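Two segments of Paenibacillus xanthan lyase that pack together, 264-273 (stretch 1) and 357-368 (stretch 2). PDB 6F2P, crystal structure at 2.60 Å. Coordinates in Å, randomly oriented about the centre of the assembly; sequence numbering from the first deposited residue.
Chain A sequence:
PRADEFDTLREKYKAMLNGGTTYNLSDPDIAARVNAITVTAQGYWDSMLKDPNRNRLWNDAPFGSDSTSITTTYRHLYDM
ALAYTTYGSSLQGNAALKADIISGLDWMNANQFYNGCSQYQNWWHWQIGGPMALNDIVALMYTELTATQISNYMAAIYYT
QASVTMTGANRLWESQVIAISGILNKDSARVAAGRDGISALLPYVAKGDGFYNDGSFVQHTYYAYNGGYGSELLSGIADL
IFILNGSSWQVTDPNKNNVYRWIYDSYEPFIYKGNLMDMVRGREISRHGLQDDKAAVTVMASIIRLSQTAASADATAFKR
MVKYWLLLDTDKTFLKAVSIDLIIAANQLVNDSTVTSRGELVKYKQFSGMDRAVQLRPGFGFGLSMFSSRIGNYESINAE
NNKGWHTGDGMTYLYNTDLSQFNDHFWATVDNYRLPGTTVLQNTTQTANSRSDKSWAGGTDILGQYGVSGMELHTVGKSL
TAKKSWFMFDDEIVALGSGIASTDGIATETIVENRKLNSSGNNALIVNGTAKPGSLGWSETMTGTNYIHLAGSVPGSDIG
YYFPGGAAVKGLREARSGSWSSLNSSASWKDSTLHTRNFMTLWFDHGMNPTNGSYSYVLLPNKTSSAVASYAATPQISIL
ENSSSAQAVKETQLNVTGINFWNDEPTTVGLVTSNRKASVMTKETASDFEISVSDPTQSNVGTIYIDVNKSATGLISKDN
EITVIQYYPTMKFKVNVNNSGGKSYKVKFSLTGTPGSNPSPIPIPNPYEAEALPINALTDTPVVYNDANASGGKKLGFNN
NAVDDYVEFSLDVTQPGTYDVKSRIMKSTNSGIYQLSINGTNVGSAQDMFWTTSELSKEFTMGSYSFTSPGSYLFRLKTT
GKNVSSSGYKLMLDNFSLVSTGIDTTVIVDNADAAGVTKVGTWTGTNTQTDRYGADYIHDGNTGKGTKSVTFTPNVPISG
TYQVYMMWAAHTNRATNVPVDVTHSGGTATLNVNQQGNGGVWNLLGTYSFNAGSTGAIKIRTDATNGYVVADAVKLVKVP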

# COMPACT_ATOMS: atom_id res chain seq x y z
N TYR A 264 5.09 -1.25 -17.76
CA TYR A 264 4.40 -2.45 -17.28
C TYR A 264 3.77 -2.22 -15.92
O TYR A 264 2.68 -2.71 -15.65
CB TYR A 264 5.34 -3.65 -17.19
CG TYR A 264 5.98 -4.06 -18.48
CD1 TYR A 264 5.21 -4.43 -19.57
CD2 TYR A 264 7.36 -4.09 -18.61
CE1 TYR A 264 5.80 -4.82 -20.76
CE2 TYR A 264 7.96 -4.48 -19.79
CZ TYR A 264 7.18 -4.84 -20.86
OH TYR A 264 7.77 -5.22 -22.04
N ASP A 265 4.46 -1.49 -15.06
CA ASP A 265 4.04 -1.34 -13.67
C ASP A 265 3.18 -0.12 -13.40
O ASP A 265 2.24 -0.19 -12.62
CB ASP A 265 5.25 -1.34 -12.74
CG ASP A 265 6.08 -2.60 -12.85
OD1 ASP A 265 5.54 -3.63 -13.32
OD2 ASP A 265 7.26 -2.55 -12.46
N SER A 266 3.49 1.01 -14.04
CA SER A 266 2.85 2.26 -13.66
C SER A 266 1.91 2.84 -14.71
O SER A 266 1.21 3.81 -14.43
CB SER A 266 3.90 3.29 -13.27
OG SER A 266 4.70 2.78 -12.22
N TYR A 267 1.88 2.27 -15.91
CA TYR A 267 1.03 2.84 -16.97
C TYR A 267 0.04 1.88 -17.61
O TYR A 267 -1.16 2.16 -17.64
CB TYR A 267 1.87 3.61 -17.99
CG TYR A 267 2.42 4.82 -17.30
CD1 TYR A 267 1.62 5.94 -17.11
CD2 TYR A 267 3.68 4.80 -16.72
CE1 TYR A 267 2.08 7.03 -16.41
CE2 TYR A 267 4.15 5.88 -16.02
CZ TYR A 267 3.34 6.99 -15.87
OH TYR A 267 3.80 8.07 -15.16
N GLU A 268 0.52 0.74 -18.07
CA GLU A 268 -0.36 -0.27 -18.65
C GLU A 268 -1.58 -0.62 -17.77
O GLU A 268 -2.69 -0.72 -18.28
CB GLU A 268 0.43 -1.52 -19.04
CG GLU A 268 -0.34 -2.48 -19.93
CD GLU A 268 0.40 -3.77 -20.17
OE1 GLU A 268 1.34 -4.05 -19.41
OE2 GLU A 268 0.04 -4.50 -21.12
N PRO A 269 -1.38 -0.79 -16.45
CA PRO A 269 -2.58 -1.14 -15.69
C PRO A 269 -3.59 0.01 -15.60
O PRO A 269 -4.76 -0.21 -15.28
CB PRO A 269 -2.04 -1.48 -14.29
CG PRO A 269 -0.57 -1.65 -14.45
CD PRO A 269 -0.17 -0.78 -15.61
N PHE A 270 -3.13 1.23 -15.86
CA PHE A 270 -3.98 2.40 -15.69
C PHE A 270 -4.55 2.92 -16.99
O PHE A 270 -5.23 3.95 -16.99
CB PHE A 270 -3.25 3.51 -14.94
CG PHE A 270 -2.91 3.17 -13.53
CD1 PHE A 270 -3.91 3.00 -12.59
CD2 PHE A 270 -1.59 2.99 -13.14
CE1 PHE A 270 -3.61 2.68 -11.28
CE2 PHE A 270 -1.28 2.67 -11.84
CZ PHE A 270 -2.29 2.52 -10.91
N ILE A 271 -4.26 2.23 -18.09
CA ILE A 271 -4.91 2.59 -19.34
C ILE A 271 -5.95 1.56 -19.67
O ILE A 271 -5.63 0.41 -20.00
CB ILE A 271 -3.92 2.70 -20.52
CG1 ILE A 271 -2.97 3.86 -20.29
CG2 ILE A 271 -4.68 2.90 -21.84
CD1 ILE A 271 -1.88 3.93 -21.31
N TYR A 272 -7.21 1.95 -19.56
CA TYR A 272 -8.28 1.06 -19.93
C TYR A 272 -8.85 1.49 -21.27
O TYR A 272 -9.52 2.51 -21.36
CB TYR A 272 -9.37 1.00 -18.86
CG TYR A 272 -10.24 -0.21 -19.04
CD1 TYR A 272 -9.84 -1.46 -18.56
CD2 TYR A 272 -11.45 -0.14 -19.72
CE1 TYR A 272 -10.62 -2.57 -18.73
CE2 TYR A 272 -12.24 -1.25 -19.90
CZ TYR A 272 -11.82 -2.47 -19.40
OH TYR A 272 -12.61 -3.59 -19.58
N LYS A 273 -8.54 0.71 -22.30
CA LYS A 273 -9.06 0.96 -23.64
C LYS A 273 -8.97 2.43 -24.07
O LYS A 273 -9.93 2.99 -24.60
CB LYS A 273 -10.48 0.42 -23.75
CG LYS A 273 -10.57 -1.08 -23.49
CD LYS A 273 -11.99 -1.59 -23.61
CE LYS A 273 -12.03 -3.09 -23.48
NZ LYS A 273 -13.40 -3.63 -23.74
N SER A 357 -2.20 -7.22 -32.05
CA SER A 357 -2.83 -6.63 -30.86
C SER A 357 -2.56 -7.45 -29.59
O SER A 357 -2.59 -8.68 -29.61
CB SER A 357 -4.34 -6.51 -31.10
OG SER A 357 -5.03 -6.21 -29.90
N ARG A 358 -2.28 -6.77 -28.47
CA ARG A 358 -2.03 -7.45 -27.20
C ARG A 358 -3.27 -8.18 -26.69
O ARG A 358 -3.19 -9.25 -26.09
CB ARG A 358 -1.59 -6.46 -26.13
CG ARG A 358 -1.48 -7.07 -24.73
CD ARG A 358 -1.68 -6.04 -23.64
NE ARG A 358 -3.07 -5.61 -23.54
CZ ARG A 358 -3.49 -4.60 -22.77
NH1 ARG A 358 -2.61 -3.93 -22.03
NH2 ARG A 358 -4.77 -4.28 -22.72
N GLY A 359 -4.42 -7.57 -26.92
CA GLY A 359 -5.66 -8.11 -26.42
C GLY A 359 -6.01 -7.55 -25.06
O GLY A 359 -5.31 -6.69 -24.53
N GLU A 360 -7.10 -8.05 -24.51
CA GLU A 360 -7.54 -7.68 -23.17
C GLU A 360 -6.49 -8.10 -22.13
O GLU A 360 -5.99 -9.22 -22.17
CB GLU A 360 -8.87 -8.36 -22.88
CG GLU A 360 -9.65 -7.78 -21.74
CD GLU A 360 -11.09 -8.25 -21.76
OE1 GLU A 360 -12.00 -7.40 -21.61
OE2 GLU A 360 -11.30 -9.47 -21.93
N LEU A 361 -6.17 -7.19 -21.22
CA LEU A 361 -5.26 -7.48 -20.12
C LEU A 361 -6.07 -7.93 -18.91
O LEU A 361 -7.09 -7.32 -18.56
CB LEU A 361 -4.42 -6.24 -19.78
CG LEU A 361 -3.37 -6.35 -18.66
CD1 LEU A 361 -2.25 -7.32 -19.03
CD2 LEU A 361 -2.80 -4.98 -18.30
N VAL A 362 -5.62 -9.00 -18.26
CA VAL A 362 -6.31 -9.54 -17.10
C VAL A 362 -5.34 -9.69 -15.94
O VAL A 362 -4.41 -10.49 -16.02
CB VAL A 362 -6.92 -10.93 -17.39
CG1 VAL A 362 -7.48 -11.55 -16.11
CG2 VAL A 362 -7.99 -10.82 -18.46
N LYS A 363 -5.54 -8.92 -14.87
CA LYS A 363 -4.69 -8.99 -13.68
C LYS A 363 -5.24 -8.13 -12.57
O LYS A 363 -5.97 -7.18 -12.81
CB LYS A 363 -3.24 -8.57 -13.98
CG LYS A 363 -3.06 -7.09 -14.30
CD LYS A 363 -1.60 -6.65 -14.24
CE LYS A 363 -0.78 -7.25 -15.38
NZ LYS A 363 0.67 -6.92 -15.22
N TYR A 364 -4.89 -8.47 -11.33
CA TYR A 364 -5.15 -7.62 -10.18
C TYR A 364 -3.83 -7.01 -9.73
O TYR A 364 -2.78 -7.66 -9.84
CB TYR A 364 -5.79 -8.41 -9.04
CG TYR A 364 -6.05 -7.56 -7.81
CD1 TYR A 364 -7.20 -6.80 -7.71
CD2 TYR A 364 -5.13 -7.52 -6.76
CE1 TYR A 364 -7.44 -6.01 -6.60
CE2 TYR A 364 -5.36 -6.73 -5.65
CZ TYR A 364 -6.52 -5.98 -5.58
OH TYR A 364 -6.77 -5.20 -4.47
N LYS A 365 -3.87 -5.78 -9.22
CA LYS A 365 -2.64 -5.13 -8.77
C LYS A 365 -2.88 -4.14 -7.64
O LYS A 365 -3.65 -3.19 -7.79
CB LYS A 365 -1.92 -4.46 -9.95
CG LYS A 365 -0.48 -4.04 -9.65
CD LYS A 365 0.28 -3.70 -10.93
CE LYS A 365 1.70 -3.24 -10.64
NZ LYS A 365 2.49 -4.30 -9.93
N GLN A 366 -2.21 -4.36 -6.51
CA GLN A 366 -2.33 -3.46 -5.36
C GLN A 366 -1.22 -2.42 -5.36
O GLN A 366 -0.03 -2.77 -5.31
CB GLN A 366 -2.27 -4.23 -4.04
CG GLN A 366 -2.77 -3.45 -2.83
CD GLN A 366 -4.26 -3.66 -2.59
OE1 GLN A 366 -4.79 -4.74 -2.84
NE2 GLN A 366 -4.94 -2.62 -2.10
N PHE A 367 -1.60 -1.15 -5.39
CA PHE A 367 -0.65 -0.05 -5.36
C PHE A 367 -0.56 0.53 -3.96
O PHE A 367 -1.10 1.60 -3.67
CB PHE A 367 -1.03 1.01 -6.40
CG PHE A 367 -1.11 0.47 -7.79
CD1 PHE A 367 0.01 0.44 -8.60
CD2 PHE A 367 -2.30 -0.03 -8.29
CE1 PHE A 367 -0.06 -0.07 -9.88
CE2 PHE A 367 -2.37 -0.54 -9.57
CZ PHE A 367 -1.25 -0.56 -10.37
N SER A 368 0.14 -0.19 -3.09
CA SER A 368 0.22 0.15 -1.68
C SER A 368 0.92 1.48 -1.41
O SER A 368 0.70 2.10 -0.36
CB SER A 368 0.93 -0.97 -0.93
OG SER A 368 0.14 -2.14 -0.94
O HOH W 1 1.02 -4.67 -16.45
O HOH W 2 3.01 -5.31 -13.49
O HOH W 3 -4.09 -2.25 -20.24
O HOH W 4 -6.63 -1.74 -22.02
O HOH W 5 -11.16 -5.81 -19.39

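The two segments of the xanthan lyase chain meet over a modest interface, burying 450 Å² in total, and they do so mainly through side chains: the nearest CA atoms, Pro269 CA and Lys365 CA, are still 8.0 Å apart. Segment 264-273 runs from the last part of a helix through a 3-10 segment into a short strand, while the strand 363-367 of the second segment turns alternate residues, Lys363, Lys365 and Phe367, toward it.

The one direct polar link is a salt bridge between Glu268 and Arg358. Arg358 NH1 donates to Glu268 OE2 at 2.9 Å with an N-H...acceptor angle of 149°, and the carboxylate oxygen lies at the edge of the guanidinium, near its plane, where the N-H bonds point. Both side chains have CA-to-CB bonds directed toward the opposing segment, and the chi1 and chi2 angles of Glu268 are both t, so that its extended chain carries the carboxylate across the gap. The guanidinium is also held from within its own segment: Arg358 NE donates to Gly359 O at 2.7 Å, and Arg358 NH2 makes a weak hydrogen bond to the same oxygen, Gly359 O, at 3.1 Å. A second pair of opposite charges is looser, with Lys273 NZ 4.6 Å from Glu360 OE1, beyond salt-bridge range.

Apolar contacts centre on Phe367. Its ring forms an oblique pair with that of Phe270, the centroids 4.5 Å apart and the planes inclined at 38°. The approach is tight, with Phe270 CZ 3.3 Å from Phe367 CZ and lying over one face of the Phe367 ring. Phe270 achieves this although its CA-to-CB bond points sideways, because the end of its side chain comes nearer. The edge of the Phe367 ring receives other neighbours: Pro269 CB packs 4.1 Å from Phe367 CZ, and the backbone oxygen Asp265 O lies 3.6 Å from Phe367 CE1, near the ring plane.

The aliphatic parts of charged side chains make further contacts. Lys365 CD lies 4.2 Å from Pro269 CG, and Lys365 CE comes within 3.7 Å of a backbone carbonyl oxygen, Asp265 O. Glu268 likewise contributes a methylene carbon, with Glu268 CG 3.9 Å from Leu361 CD2, so this residue combines apolar packing with its salt bridge.

Water connects polar groups that do not meet directly. Water 1 accepts from Lys363 NZ at 2.6 Å and donates to Tyr264 O at 2.7 Å and Glu268 OE1 at 3.0 Å, thereby engaging the carboxylate oxygen not used in the salt bridge. Water 3 accepts from Arg358 NH1 and donates to Glu268 O, both at 2.9 Å, adding a backbone link beside the direct ion pair. Water 4 accepts from Arg358 NH2 at 3.2 Å and from Lys273 N at 3.1 Å, and donates to Ile271 O at 3.1 Å. The guanidinium is thus tied to three residues of the first segment through these two waters.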